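Local atomic coordinates of soluble cytochrome b558 (Ectothiorhodospira shaposhnikovii, PDB entry 1CXY), a protein that binds a heme whose iron has two histidine ligands and probably carries electrons in the manner of cytochrome b5. Residues A27-V32 with A60-S65; A16-H19 with C24-A27. All coordinates share one frame; numbering follows the deposited sequence. Where two conformers were deposited one is given.

Interaction 1 of 2, residues A27-V32 with A60-S65; sequences AIHGKV and AWETKS. With HEM (protoporphyrin IX containing Fe), chain B.
On one side of the heme pocket, Ile28 and His29, at the tip of a beta hairpin, meet Trp61 and Glu62 of helix 58-63. Methyl CG2 of Ile28 rests 3.7 Å from CD1 of Trp61, the two side chains crossing at about a right angle, while Ile28 CD1 approaches Trp61 CB. A branched aliphatic suits this buried place, filling the space between sheet and indole. The indole CG lies anti to the backbone N (chi1 168°), which carries the six-membered ring inward until CZ3 comes 3.6 Å from C2C of the heme. In this cytochrome b5 fold Trp61 wedges between hairpin and porphyrin; its ring stacks on that of His70, an axial ligand of the iron, and its carbonyl O is hydrogen-bonded to His70 ND1. At the turn's surface, in one of two conformers of Glu62, His29 NE2 donates to Glu62 OE2 over 2.6 Å, a grip perhaps not permanent. The bond is bent (144°), with OE2 in the imidazole plane but met on its anti side, 34° out of the carboxylate plane. Lys64, the first residue past the helix, runs extended over one face of the porphyrin, CG above C4A, and NZ reaches both propionates, 2.8 Å from heme O1D and 3.0 Å from O1A. A long cationic chain fits here: NZ is also hydrogen-bonded to Pro69 O, and its charge would probably offset theirs.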
loop_
_atom_site.group_PDB
_atom_site.type_symbol
_atom_site.label_atom_id
_atom_site.label_comp_id
_atom_site.label_asym_id
_atom_site.label_seq_id
_atom_site.Cartn_x
_atom_site.Cartn_y
_atom_site.Cartn_z
ATOM N N ALA A 27 4.602 1.836 1.326
ATOM C CA ALA A 27 5.124 1.622 2.682
ATOM C C ALA A 27 3.999 2.094 3.620
ATOM O O ALA A 27 3.468 3.208 3.466
ATOM C CB ALA A 27 6.412 2.375 2.951
ATOM N N ILE A 28 3.588 1.269 4.561
ATOM C CA ILE A 28 2.517 1.583 5.524
ATOM C C ILE A 28 2.974 1.052 6.888
ATOM O O ILE A 28 3.367 -0.115 6.974
ATOM C CB ILE A 28 1.178 0.932 5.168
ATOM C CG1 ILE A 28 0.600 1.519 3.879
ATOM C CG2 ILE A 28 0.137 1.087 6.284
ATOM C CD1 ILE A 28 -0.492 0.669 3.247
ATOM N N HIS A 29 2.971 1.900 7.925
ATOM C CA HIS A 29 3.414 1.451 9.243
ATOM C C HIS A 29 4.781 0.787 9.263
ATOM O O HIS A 29 4.971 -0.240 9.942
ATOM C CB HIS A 29 2.372 0.475 9.829
ATOM C CG HIS A 29 1.077 1.151 10.173
ATOM N ND1 HIS A 29 1.049 2.360 10.819
ATOM C CD2 HIS A 29 -0.203 0.762 9.987
ATOM C CE1 HIS A 29 -0.222 2.710 10.981
ATOM N NE2 HIS A 29 -0.988 1.793 10.461
ATOM N N GLY A 30 5.745 1.327 8.519
ATOM C CA GLY A 30 7.096 0.785 8.490
ATOM C C GLY A 30 7.228 -0.540 7.742
ATOM O O GLY A 30 8.303 -1.149 7.854
ATOM N N LYS A 31 6.218 -1.009 7.040
ATOM C CA LYS A 31 6.278 -2.271 6.304
ATOM C C LYS A 31 6.089 -1.934 4.818
ATOM O O LYS A 31 5.482 -0.922 4.473
ATOM C CB LYS A 31 5.262 -3.303 6.779
ATOM C CG LYS A 31 5.559 -3.804 8.194
ATOM C CD LYS A 31 4.405 -4.591 8.799
ATOM C CE LYS A 31 3.281 -3.691 9.281
ATOM N NZ LYS A 31 3.641 -2.882 10.474
ATOM N N VAL A 32 6.658 -2.798 3.982
ATOM C CA VAL A 32 6.590 -2.617 2.536
ATOM C C VAL A 32 5.733 -3.697 1.897
ATOM O O VAL A 32 5.800 -4.880 2.233
ATOM C CB VAL A 32 8.010 -2.605 1.928
ATOM C CG1 VAL A 32 7.933 -2.499 0.398
ATOM C CG2 VAL A 32 8.806 -1.422 2.471
ATOM N N ALA A 60 -3.109 7.912 4.521
ATOM C CA ALA A 60 -4.166 7.498 3.595
ATOM C C ALA A 60 -4.729 6.145 4.006
ATOM O O ALA A 60 -5.935 5.945 3.908
ATOM C CB ALA A 60 -3.597 7.445 2.190
ATOM N N TRP A 61 -3.879 5.205 4.421
ATOM C CA TRP A 61 -4.367 3.912 4.900
ATOM C C TRP A 61 -5.265 4.061 6.112
ATOM O O TRP A 61 -6.267 3.363 6.302
ATOM C CB TRP A 61 -3.169 2.973 5.181
ATOM C CG TRP A 61 -3.598 1.746 5.935
ATOM C CD1 TRP A 61 -3.372 1.530 7.269
ATOM C CD2 TRP A 61 -4.319 0.615 5.451
ATOM N NE1 TRP A 61 -3.947 0.336 7.650
ATOM C CE2 TRP A 61 -4.515 -0.249 6.555
ATOM C CE3 TRP A 61 -4.810 0.222 4.208
ATOM C CZ2 TRP A 61 -5.184 -1.464 6.435
ATOM C CZ3 TRP A 61 -5.484 -0.984 4.094
ATOM C CH2 TRP A 61 -5.670 -1.810 5.205
ATOM N N GLU A 62 -4.814 4.898 7.049
ATOM C CA GLU A 62 -5.548 5.049 8.312
ATOM C C GLU A 62 -6.881 5.768 8.213
ATOM O O GLU A 62 -7.739 5.591 9.095
ATOM C CB GLU A 62 -4.646 5.814 9.289
ATOM C CG GLU A 62 -3.447 5.030 9.788
ATOM C CD GLU A 62 -3.836 3.965 10.789
ATOM O OE1 GLU A 62 -4.632 4.273 11.707
ATOM O OE2 GLU A 62 -3.355 2.823 10.668
ATOM N N THR A 63 -6.993 6.673 7.250
ATOM C CA THR A 63 -8.181 7.514 7.121
ATOM C C THR A 63 -8.965 7.351 5.843
ATOM O O THR A 63 -10.043 7.977 5.687
ATOM C CB THR A 63 -7.724 9.000 7.130
ATOM O OG1 THR A 63 -6.937 9.290 5.966
ATOM C CG2 THR A 63 -6.906 9.309 8.368
ATOM N N LYS A 64 -8.471 6.657 4.828
ATOM C CA LYS A 64 -9.073 6.564 3.513
ATOM C C LYS A 64 -9.167 7.972 2.881
ATOM O O LYS A 64 -9.954 8.223 1.974
ATOM C CB LYS A 64 -10.440 5.881 3.517
ATOM C CG LYS A 64 -10.353 4.380 3.855
ATOM C CD LYS A 64 -11.744 3.776 4.012
ATOM C CE LYS A 64 -11.604 2.264 4.219
ATOM N NZ LYS A 64 -12.852 1.666 4.790
ATOM N N SER A 65 -8.411 8.924 3.402
ATOM C CA SER A 65 -8.377 10.310 2.995
ATOM C C SER A 65 -9.666 11.076 3.280
ATOM O O SER A 65 -9.696 12.251 2.908
ATOM C CB SER A 65 -7.977 10.483 1.518
ATOM O OG SER A 65 -6.569 10.162 1.417
HETATM C CHA HEM B . -12.280 0.662 0.831
HETATM C CHB HEM B . -9.182 4.337 0.288
HETATM C CHC HEM B . -5.502 1.201 0.320
HETATM C CHD HEM B . -8.585 -2.469 0.987
HETATM C C1A HEM B . -11.770 1.912 0.571
HETATM C C2A HEM B . -12.542 3.098 0.253
HETATM C C3A HEM B . -11.675 4.113 0.133
HETATM C C4A HEM B . -10.336 3.580 0.340
HETATM C CMA HEM B . -11.958 5.596 -0.194
HETATM C CAA HEM B . -14.084 3.169 0.146
HETATM C CBA HEM B . -14.793 3.991 1.274
HETATM C CGA HEM B . -14.876 3.249 2.578
HETATM O O1A HEM B . -14.756 1.999 2.553
HETATM O O2A HEM B . -15.084 3.879 3.647
HETATM C C1B HEM B . -7.902 3.808 0.295
HETATM C C2B HEM B . -6.679 4.566 0.220
HETATM C C3B HEM B . -5.660 3.704 0.261
HETATM C C4B HEM B . -6.223 2.375 0.316
HETATM C CMB HEM B . -6.642 6.115 0.176
HETATM C CAB HEM B . -4.149 4.020 0.236
HETATM C CBB HEM B . -3.258 3.368 0.983
HETATM C C1C HEM B . -6.017 -0.062 0.491
HETATM C C2C HEM B . -5.247 -1.284 0.554
HETATM C C3C HEM B . -6.094 -2.306 0.754
HETATM C C4C HEM B . -7.437 -1.735 0.830
HETATM C CMC HEM B . -3.710 -1.303 0.427
HETATM C CAC HEM B . -5.844 -3.812 0.955
HETATM C CBC HEM B . -4.968 -4.523 0.274
HETATM C C1D HEM B . -9.853 -1.921 1.024
HETATM C C2D HEM B . -11.045 -2.660 1.349
HETATM C C3D HEM B . -12.061 -1.792 1.313
HETATM C C4D HEM B . -11.537 -0.494 0.972
HETATM C CMD HEM B . -11.080 -4.176 1.657
HETATM C CAD HEM B . -13.559 -2.037 1.641
HETATM C CBD HEM B . -13.863 -1.389 3.023
HETATM C CGD HEM B . -13.031 -1.912 4.164
HETATM O O1D HEM B . -12.457 -1.135 4.954
HETATM O O2D HEM B . -12.970 -3.165 4.334
HETATM N NA HEM B . -10.421 2.230 0.584
HETATM N NB HEM B . -7.602 2.453 0.362
HETATM N NC HEM B . -7.352 -0.380 0.635
HETATM N ND HEM B . -10.170 -0.588 0.820
HETATM FE FE HEM B . -8.874 0.934 0.645
#

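Interaction 2 of 2, residues A16-H19 with C24-A27; sequences AEHH and CWMA
In both His18 and Trp25, CG stands anti to the carbonyl carbon (chi1 -56° and -71°); the two side chains lie side by side and point the same way, and their second torsions turn the rings face to face. The imidazole lies flat on the six-membered ring of the indole in a face-to-face stack, centroids 3.6 Å apart and planes only 1° from parallel. It sits almost squarely over that ring: His18 CE1 is 3.5 Å from Trp25 CZ2, and His18 CD2 lies at 3.5 Å from Trp25 CE3. Nearer the backbone, His18 CB makes a CH-pi contact over the five-membered ring, 3.7 Å from its centroid. Histidine suits the place because it offers a flat face to the indole and still has a polar edge, where ND1 is hydrogen-bonded to Asp23 OD2; that carboxylate is likely to fix the ring's rotation and might favour a protonated imidazole. Between the backbones, Trp25 N donates to His18 O over 3.0 Å, nearly straight. Were Trp25 replaced by alanine, the imidazole would probably lose its stacking partner and the CH-pi contact of CB, and Phe10 its edge-to-face mate. His19 and Cys24 follow as an antiparallel non-hydrogen-bonded pair with diverging side chains, and the cysteine turns away to its disulfide with Cys53. The indole also packs on Val15 of helix 12-15 and Val32 of strand 31-34, so the contact joins the loop after that helix to strand 23-28, next to the outermost strand 19-20.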
loop_
_atom_site.group_PDB
_atom_site.type_symbol
_atom_site.label_atom_id
_atom_site.label_comp_id
_atom_site.label_asym_id
_atom_site.label_seq_id
_atom_site.Cartn_x
_atom_site.Cartn_y
_atom_site.Cartn_z
ATOM N N ALA A 16 9.852 3.963 -4.016
ATOM C CA ALA A 16 9.467 4.977 -4.979
ATOM C C ALA A 16 9.694 4.563 -6.423
ATOM O O ALA A 16 9.119 5.196 -7.312
ATOM C CB ALA A 16 10.245 6.256 -4.668
ATOM N N GLU A 17 10.456 3.534 -6.720
ATOM C CA GLU A 17 10.646 3.041 -8.087
ATOM C C GLU A 17 9.448 2.255 -8.601
ATOM O O GLU A 17 9.307 1.889 -9.771
ATOM C CB GLU A 17 11.856 2.088 -8.144
ATOM C CG GLU A 17 13.181 2.806 -7.929
ATOM C CD GLU A 17 13.466 3.784 -9.057
ATOM O OE1 GLU A 17 13.452 3.329 -10.213
ATOM O OE2 GLU A 17 13.630 4.988 -8.813
ATOM N N HIS A 18 8.552 1.877 -7.660
ATOM C CA HIS A 18 7.371 1.098 -7.959
ATOM C C HIS A 18 6.183 2.028 -7.679
ATOM O O HIS A 18 5.423 1.886 -6.715
ATOM C CB HIS A 18 7.317 -0.150 -7.067
ATOM C CG HIS A 18 8.572 -0.972 -7.202
ATOM N ND1 HIS A 18 8.692 -2.060 -8.034
ATOM C CD2 HIS A 18 9.774 -0.823 -6.577
ATOM C CE1 HIS A 18 9.916 -2.537 -7.903
ATOM N NE2 HIS A 18 10.596 -1.829 -7.021
ATOM N N HIS A 19 6.013 2.936 -8.644
ATOM C CA HIS A 19 5.017 3.993 -8.445
ATOM C C HIS A 19 3.935 4.049 -9.478
ATOM O O HIS A 19 3.336 5.115 -9.631
ATOM C CB HIS A 19 5.824 5.310 -8.398
ATOM C CG HIS A 19 6.511 5.678 -9.681
ATOM N ND1 HIS A 19 5.883 6.383 -10.696
ATOM C CD2 HIS A 19 7.777 5.441 -10.112
ATOM C CE1 HIS A 19 6.738 6.558 -11.690
ATOM N NE2 HIS A 19 7.892 5.999 -11.373
ATOM N N CYS A 24 3.143 -1.347 -8.379
ATOM C CA CYS A 24 2.740 -0.510 -7.257
ATOM C C CYS A 24 3.129 -1.040 -5.888
ATOM O O CYS A 24 2.484 -1.999 -5.433
ATOM C CB CYS A 24 1.203 -0.407 -7.342
ATOM S SG CYS A 24 0.425 0.619 -6.061
ATOM N N TRP A 25 4.154 -0.454 -5.288
ATOM C CA TRP A 25 4.530 -0.835 -3.913
ATOM C C TRP A 25 4.163 0.320 -2.987
ATOM O O TRP A 25 4.071 1.489 -3.411
ATOM C CB TRP A 25 6.039 -1.065 -3.803
ATOM C CG TRP A 25 6.581 -2.296 -4.476
ATOM C CD1 TRP A 25 6.005 -3.126 -5.386
ATOM C CD2 TRP A 25 7.920 -2.799 -4.286
ATOM N NE1 TRP A 25 6.872 -4.139 -5.765
ATOM C CE2 TRP A 25 8.066 -3.930 -5.099
ATOM C CE3 TRP A 25 8.986 -2.374 -3.484
ATOM C CZ2 TRP A 25 9.261 -4.645 -5.172
ATOM C CZ3 TRP A 25 10.180 -3.090 -3.528
ATOM C CH2 TRP A 25 10.284 -4.219 -4.363
ATOM N N MET A 26 3.868 0.019 -1.726
ATOM C CA MET A 26 3.654 1.114 -0.774
ATOM C C MET A 26 4.362 0.803 0.543
ATOM O O MET A 26 4.604 -0.363 0.798
ATOM C CB MET A 26 2.189 1.314 -0.375
ATOM C CG MET A 26 1.324 1.723 -1.540
ATOM S SD MET A 26 -0.366 2.007 -0.971
ATOM C CE MET A 26 -1.106 2.162 -2.611
ATOM N N ALA A 27 4.602 1.836 1.326
ATOM C CA ALA A 27 5.124 1.622 2.682
ATOM C C ALA A 27 3.999 2.094 3.620
ATOM O O ALA A 27 3.468 3.208 3.466
ATOM C CB ALA A 27 6.412 2.375 2.951
#

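In the fold
From the N terminus, the chain leaves helix 12-15 and at once closes its short loop in interaction 2, where 24-27 returns against 16-19 with just four residues between. Strand 23-28 then carries the chain on to Ala27, shared by both contacts, and into the hairpin of 27-32. Interaction 1 closes a much longer loop of 27 residues, which includes the axial ligand His42, by bringing helix 58-63 back to the hairpin. The two loops are thus consecutive along the chain, neither nested nor crossed. Val32 CG1 touches Trp25 CE3 at 4.0 Å, linking them through neighbouring strands; one contact ties the sheet to its edge, the other to the heme pocket.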